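Local coordinates for apical membrane antigen 1 (Toxoplasma gondii, PDB 3ZLE), which probably takes part in host cell invasion by the sporozoite stage of the parasite, as a member of the apicomplexan AMA1 family, at residues A[49-53]-A[214-220]; A[256-261]-A[336-342]. One frame throughout, in Å; residues are numbered along the deposited sequence.

Contact 1. Residues A[49-53]-A[214-220]; sequences KCPVF and WQSACPN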
loop_
_atom_site.group_PDB
_atom_site.type_symbol
_atom_site.label_atom_id
_atom_site.label_comp_id
_atom_site.label_asym_id
_atom_site.label_seq_id
_atom_site.Cartn_x
_atom_site.Cartn_y
_atom_site.Cartn_z
ATOM N N LYS A 49 6.485 5.043 -4.769
ATOM C CA LYS A 49 5.820 6.135 -5.505
ATOM C C LYS A 49 4.289 6.153 -5.352
ATOM O O LYS A 49 3.632 7.158 -5.721
ATOM C CB LYS A 49 6.223 6.095 -7.000
ATOM C CG LYS A 49 7.496 6.875 -7.295
ATOM C CD LYS A 49 8.467 6.142 -8.209
ATOM C CE LYS A 49 7.756 5.186 -9.164
ATOM N NZ LYS A 49 8.452 5.069 -10.477
ATOM N N CYS A 50 3.714 5.080 -4.784
ATOM C CA CYS A 50 2.250 4.981 -4.647
ATOM C C CYS A 50 1.776 5.138 -3.199
ATOM O O CYS A 50 2.354 4.573 -2.288
ATOM C CB CYS A 50 1.716 3.654 -5.210
ATOM S SG CYS A 50 1.727 3.570 -6.993
ATOM N N PRO A 51 0.655 5.849 -3.005
ATOM C CA PRO A 51 0.085 5.908 -1.662
ATOM C C PRO A 51 -0.506 4.568 -1.255
ATOM O O PRO A 51 -0.898 3.753 -2.113
ATOM C CB PRO A 51 -0.991 6.995 -1.777
ATOM C CG PRO A 51 -1.307 7.120 -3.219
ATOM C CD PRO A 51 -0.133 6.599 -4.001
ATOM N N VAL A 52 -0.473 4.272 0.035
ATOM C CA VAL A 52 -0.875 2.963 0.491
ATOM C C VAL A 52 -2.115 3.151 1.326
ATOM O O VAL A 52 -2.032 3.629 2.461
ATOM C CB VAL A 52 0.223 2.350 1.386
ATOM C CG1 VAL A 52 -0.001 0.821 1.521
ATOM C CG2 VAL A 52 1.602 2.657 0.805
ATOM N N PHE A 53 -3.266 2.750 0.792
ATOM C CA PHE A 53 -4.547 3.090 1.403
ATOM C C PHE A 53 -4.879 2.161 2.553
ATOM O O PHE A 53 -4.831 0.920 2.412
ATOM C CB PHE A 53 -5.643 3.009 0.349
ATOM C CG PHE A 53 -5.645 4.165 -0.595
ATOM C CD1 PHE A 53 -4.766 4.183 -1.674
ATOM C CD2 PHE A 53 -6.387 5.322 -0.315
ATOM C CE1 PHE A 53 -4.781 5.243 -2.567
ATOM C CE2 PHE A 53 -6.330 6.434 -1.179
ATOM C CZ PHE A 53 -5.485 6.398 -2.275
ATOM N N TRP A 214 -0.497 9.926 -8.707
ATOM C CA TRP A 214 -1.056 8.707 -8.092
ATOM C C TRP A 214 -2.494 8.463 -8.537
ATOM O O TRP A 214 -2.869 7.336 -8.736
ATOM C CB TRP A 214 -1.025 8.774 -6.532
ATOM C CG TRP A 214 -1.942 9.821 -5.972
ATOM C CD1 TRP A 214 -1.655 11.169 -5.790
ATOM C CD2 TRP A 214 -3.348 9.653 -5.602
ATOM N NE1 TRP A 214 -2.794 11.832 -5.286
ATOM C CE2 TRP A 214 -3.840 10.931 -5.212
ATOM C CE3 TRP A 214 -4.214 8.548 -5.551
ATOM C CZ2 TRP A 214 -5.156 11.123 -4.789
ATOM C CZ3 TRP A 214 -5.507 8.724 -5.143
ATOM C CH2 TRP A 214 -5.991 10.018 -4.781
ATOM N N GLN A 215 -3.310 9.496 -8.626
ATOM C CA GLN A 215 -4.698 9.332 -8.942
ATOM C C GLN A 215 -4.931 8.559 -10.200
ATOM O O GLN A 215 -5.815 7.842 -10.290
ATOM C CB GLN A 215 -5.441 10.646 -8.963
ATOM C CG GLN A 215 -6.933 10.511 -8.882
ATOM C CD GLN A 215 -7.699 11.775 -8.558
ATOM O OE1 GLN A 215 -7.323 12.544 -7.757
ATOM N NE2 GLN A 215 -8.795 11.927 -9.168
ATOM N N SER A 216 -4.030 8.701 -11.124
ATOM C CA SER A 216 -4.067 8.137 -12.431
ATOM C C SER A 216 -3.141 6.990 -12.678
ATOM O O SER A 216 -3.321 6.281 -13.570
ATOM C CB SER A 216 -3.622 9.188 -13.380
ATOM O OG SER A 216 -4.570 10.121 -13.565
ATOM N N ALA A 217 -2.100 6.871 -11.904
ATOM C CA ALA A 217 -1.039 5.944 -12.175
ATOM C C ALA A 217 -1.019 4.756 -11.272
ATOM O O ALA A 217 -0.473 3.771 -11.558
ATOM C CB ALA A 217 0.266 6.652 -12.062
ATOM N N CYS A 218 -1.630 4.926 -10.145
ATOM C CA CYS A 218 -1.484 3.949 -9.035
ATOM C C CYS A 218 -2.729 3.091 -8.820
ATOM O O CYS A 218 -3.860 3.483 -9.190
ATOM C CB CYS A 218 -1.160 4.664 -7.727
ATOM S SG CYS A 218 0.537 5.301 -7.576
ATOM N N PRO A 219 -2.542 1.916 -8.232
ATOM C CA PRO A 219 -3.675 1.003 -8.044
ATOM C C PRO A 219 -4.441 1.316 -6.757
ATOM O O PRO A 219 -4.363 0.580 -5.798
ATOM C CB PRO A 219 -2.997 -0.359 -7.950
ATOM C CG PRO A 219 -1.672 -0.062 -7.333
ATOM C CD PRO A 219 -1.277 1.344 -7.732
ATOM N N ASN A 220 -5.148 2.418 -6.756
ATOM C CA ASN A 220 -5.769 2.954 -5.556
ATOM C C ASN A 220 -6.978 2.238 -5.076
ATOM O O ASN A 220 -7.270 2.305 -3.892
ATOM C CB ASN A 220 -6.113 4.408 -5.751
ATOM C CG ASN A 220 -5.018 5.149 -6.402
ATOM O OD1 ASN A 220 -3.878 5.127 -5.915
ATOM N ND2 ASN A 220 -5.310 5.780 -7.527
HETATM O O HOH W 1 -1.856 3.148 -4.529
#
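Cys-50 is joined covalently to Cys-218, the first residue past helix 214-217, and the S-S torsion of -92° is close to the relaxed value for a disulfide. On the sulfur of Cys-50 rests the CD of Pro-219, 3.8 Å from SG. The next residue, Pro-51, turns its ring toward the helix and crosses the side chain of Trp-214 at about a right angle, CD lying 3.5 Å from Trp-214 CB. Its carbonyl takes part in a water bridge: the water donates to Pro-51 O at 2.7 Å and to Asn-220 OD1 at 3.2 Å. Phe-53 then comes back to the other segment. Its CZ meets Trp-214 CZ3 at 3.7 Å, the indole atom lying at the edge of the phenyl ring, with the two rings oblique at 49°. Asn-220 O lies over one face of that phenyl, and CE1 touches Asn-220 CB (3.6 Å) and OD1. The Asn-220 amide is held by a nearly straight bond of 3.1 Å from ND2, above the carbonyl plane, to Trp-214 O; Cys-218 N reaches that oxygen from the opposite face. Ile-121 of helix 120-129 packs against Pro-51, Phe-53 and Trp-214. In this AMA1 ectodomain fragment the disulfide thus ties the lead-in to strand 52-53 to the end of helix 214-217, across 160 intervening residues, while Asn-220 probably helps to fix the inverse gamma turn centred on Pro-219.

Contact 2. Residues A[256-261]-A[336-342]; sequences CWKRVF and YTALGSS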
loop_
_atom_site.group_PDB
_atom_site.type_symbol
_atom_site.label_atom_id
_atom_site.label_comp_id
_atom_site.label_asym_id
_atom_site.label_seq_id
_atom_site.Cartn_x
_atom_site.Cartn_y
_atom_site.Cartn_z
ATOM N N CYS A 256 -9.956 -10.699 2.733
ATOM C CA CYS A 256 -9.004 -10.899 1.642
ATOM C C CYS A 256 -8.154 -9.642 1.408
ATOM O O CYS A 256 -6.959 -9.729 1.194
ATOM C CB CYS A 256 -9.716 -11.312 0.350
ATOM S SG CYS A 256 -8.618 -11.715 -1.039
ATOM N N TRP A 257 -8.782 -8.485 1.493
ATOM C CA TRP A 257 -8.099 -7.228 1.277
ATOM C C TRP A 257 -7.006 -6.996 2.339
ATOM O O TRP A 257 -5.907 -6.573 2.031
ATOM C CB TRP A 257 -9.131 -6.088 1.267
ATOM C CG TRP A 257 -8.519 -4.700 1.335
ATOM C CD1 TRP A 257 -7.877 -4.042 0.334
ATOM C CD2 TRP A 257 -8.483 -3.829 2.483
ATOM N NE1 TRP A 257 -7.451 -2.799 0.779
ATOM C CE2 TRP A 257 -7.816 -2.645 2.089
ATOM C CE3 TRP A 257 -9.012 -3.912 3.775
ATOM C CZ2 TRP A 257 -7.609 -1.548 2.968
ATOM C CZ3 TRP A 257 -8.821 -2.814 4.654
ATOM C CH2 TRP A 257 -8.187 -1.627 4.216
ATOM N N LYS A 258 -7.304 -7.342 3.579
ATOM C CA LYS A 258 -6.325 -7.279 4.657
ATOM C C LYS A 258 -5.214 -8.302 4.541
ATOM O O LYS A 258 -4.080 -8.048 4.952
ATOM C CB LYS A 258 -7.018 -7.460 5.976
ATOM C CG LYS A 258 -7.614 -6.185 6.481
ATOM C CD LYS A 258 -8.400 -6.406 7.749
ATOM C CE LYS A 258 -8.926 -5.079 8.220
ATOM N NZ LYS A 258 -9.874 -5.169 9.340
ATOM N N ARG A 259 -5.548 -9.460 3.985
ATOM C CA ARG A 259 -4.634 -10.572 3.943
ATOM C C ARG A 259 -3.513 -10.331 2.967
ATOM O O ARG A 259 -2.380 -10.719 3.219
ATOM C CB ARG A 259 -5.392 -11.835 3.553
ATOM C CG ARG A 259 -4.583 -13.109 3.649
ATOM C CD ARG A 259 -5.393 -14.193 4.364
ATOM N NE ARG A 259 -6.148 -15.033 3.456
ATOM C CZ ARG A 259 -7.316 -15.623 3.764
ATOM N NH1 ARG A 259 -7.917 -15.380 4.910
ATOM N NH2 ARG A 259 -7.877 -16.454 2.914
ATOM N N VAL A 260 -3.846 -9.819 1.790
ATOM C CA VAL A 260 -2.851 -9.603 0.782
ATOM C C VAL A 260 -1.785 -8.626 1.272
ATOM O O VAL A 260 -0.594 -8.817 1.025
ATOM C CB VAL A 260 -3.522 -9.147 -0.517
ATOM C CG1 VAL A 260 -4.223 -7.804 -0.352
ATOM C CG2 VAL A 260 -2.615 -9.211 -1.682
ATOM N N PHE A 261 -2.184 -7.659 2.072
ATOM C CA PHE A 261 -1.250 -6.664 2.547
ATOM C C PHE A 261 -0.335 -7.297 3.595
ATOM O O PHE A 261 0.863 -7.009 3.650
ATOM C CB PHE A 261 -2.019 -5.466 3.185
ATOM C CG PHE A 261 -1.114 -4.470 3.864
ATOM C CD1 PHE A 261 -0.310 -3.594 3.107
ATOM C CD2 PHE A 261 -0.948 -4.504 5.232
ATOM C CE1 PHE A 261 0.501 -2.683 3.714
ATOM C CE2 PHE A 261 -0.115 -3.575 5.858
ATOM C CZ PHE A 261 0.650 -2.714 5.086
ATOM N N TYR A 336 -7.960 -7.210 -5.628
ATOM C CA TYR A 336 -7.398 -6.350 -4.599
ATOM C C TYR A 336 -5.860 -6.214 -4.783
ATOM O O TYR A 336 -5.187 -7.155 -5.272
ATOM C CB TYR A 336 -7.664 -7.013 -3.234
ATOM C CG TYR A 336 -9.094 -6.915 -2.770
ATOM C CD1 TYR A 336 -9.643 -5.674 -2.437
ATOM C CD2 TYR A 336 -9.896 -8.056 -2.639
ATOM C CE1 TYR A 336 -10.886 -5.557 -1.925
ATOM C CE2 TYR A 336 -11.200 -7.957 -2.127
ATOM C CZ TYR A 336 -11.677 -6.696 -1.764
ATOM O OH TYR A 336 -12.959 -6.531 -1.312
ATOM N N THR A 337 -5.272 -5.168 -4.235
ATOM C CA THR A 337 -3.793 -5.215 -4.039
ATOM C C THR A 337 -3.376 -4.863 -2.650
ATOM O O THR A 337 -4.109 -4.201 -1.892
ATOM C CB THR A 337 -3.030 -4.322 -5.001
ATOM O OG1 THR A 337 -3.172 -2.970 -4.598
ATOM C CG2 THR A 337 -3.502 -4.494 -6.435
ATOM N N ALA A 338 -2.137 -5.169 -2.336
ATOM C CA ALA A 338 -1.560 -4.633 -1.112
ATOM C C ALA A 338 -1.486 -3.110 -1.061
ATOM O O ALA A 338 -1.547 -2.518 0.040
ATOM C CB ALA A 338 -0.228 -5.253 -0.820
ATOM N N LEU A 339 -1.504 -2.464 -2.208
ATOM C CA LEU A 339 -1.504 -0.948 -2.189
ATOM C C LEU A 339 -2.851 -0.289 -1.981
ATOM O O LEU A 339 -2.957 0.751 -1.284
ATOM C CB LEU A 339 -0.872 -0.396 -3.438
ATOM C CG LEU A 339 0.646 -0.574 -3.387
ATOM C CD1 LEU A 339 1.241 -0.504 -4.773
ATOM C CD2 LEU A 339 1.228 0.493 -2.480
ATOM N N GLY A 340 -3.861 -0.833 -2.670
ATOM C CA GLY A 340 -5.134 -0.160 -2.821
ATOM C C GLY A 340 -5.997 -0.148 -1.586
ATOM O O GLY A 340 -5.634 -0.721 -0.554
ATOM N N SER A 341 -7.091 0.614 -1.676
ATOM C CA SER A 341 -8.204 0.565 -0.723
ATOM C C SER A 341 -9.105 -0.632 -0.959
ATOM O O SER A 341 -8.972 -1.312 -1.929
ATOM C CB SER A 341 -9.070 1.828 -0.855
ATOM O OG SER A 341 -9.748 2.077 0.375
ATOM N N SER A 342 -10.123 -0.790 -0.134
ATOM C CA SER A 342 -11.142 -1.779 -0.419
ATOM C C SER A 342 -12.306 -1.125 -1.154
ATOM O O SER A 342 -13.195 -1.822 -1.594
ATOM C CB SER A 342 -11.659 -2.445 0.877
ATOM O OG SER A 342 -12.213 -1.462 1.739
HETATM O O HOH W 2 -4.378 -4.338 0.900
#
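Trp-257 leaves helix 253-262 toward strand 333-337, its CG anti to the backbone N (chi1 168°), which carries the indole out along the residues that follow the strand. CB sits over one face of the Tyr-336 ring, 3.8 Å from the centroid, in a CH-pi contact. CD1 meets Tyr-336 CD1 at 3.7 Å, the ring planes inclined at 52°. CG and CD2 are covered by Ser-342, whose CB stands 3.9 Å from the centroid of the five-membered ring. NE1 donates to Gly-340 O at 3.1 Å; the bond is almost straight and the acceptor lies near the indole plane, although the N-H approaches from above the carbonyl plane. Beyond it, CE2 and CZ2 pass Ser-342 N, which lies over the ring face, 3.7 Å from CE2. Val-260 CG1 packs on the backbone between Thr-337 and Ala-338. A water donates to Trp-257 O (2.9 Å) and Thr-337 O (2.8 Å), but has more acceptors in reach than protons, so not every bond can form at once. Helix 253-262 packs on the edge of the four-stranded antiparallel sheet of the AMA1 ectodomain, and the Cys-256 to Cys-317 disulfide ties it to strand 315-320 of that sheet. The helix is joined to the end of the edge strand and the following loop mainly by apolar and CH-pi packing, and the single direct hydrogen bond satisfies the buried indole N-H and helps fix its ring.

Overall arrangement
Both contacts are largely buried near the middle of the chain, their centres about 13 Å apart. They abut directly: Phe-53 N probably hydrogen-bonds to Leu-339 O and Asn-220 O to Ser-341 N, so residues 339-341 touch both segments of contact 1. Contact 1 joins strand 52-53, outermost in the five-stranded sheet, to a short helix and is closed by its own disulfide; contact 2 sets helix 253-262 against strand 333-337, outermost in the four-stranded sheet, and its disulfide leads elsewhere. Each includes a tryptophan, but Trp-214 is partly exposed and hydrogen-bonds to Thr-119, outside contact 1, whereas Trp-257 is buried and hydrogen-bonds within contact 2.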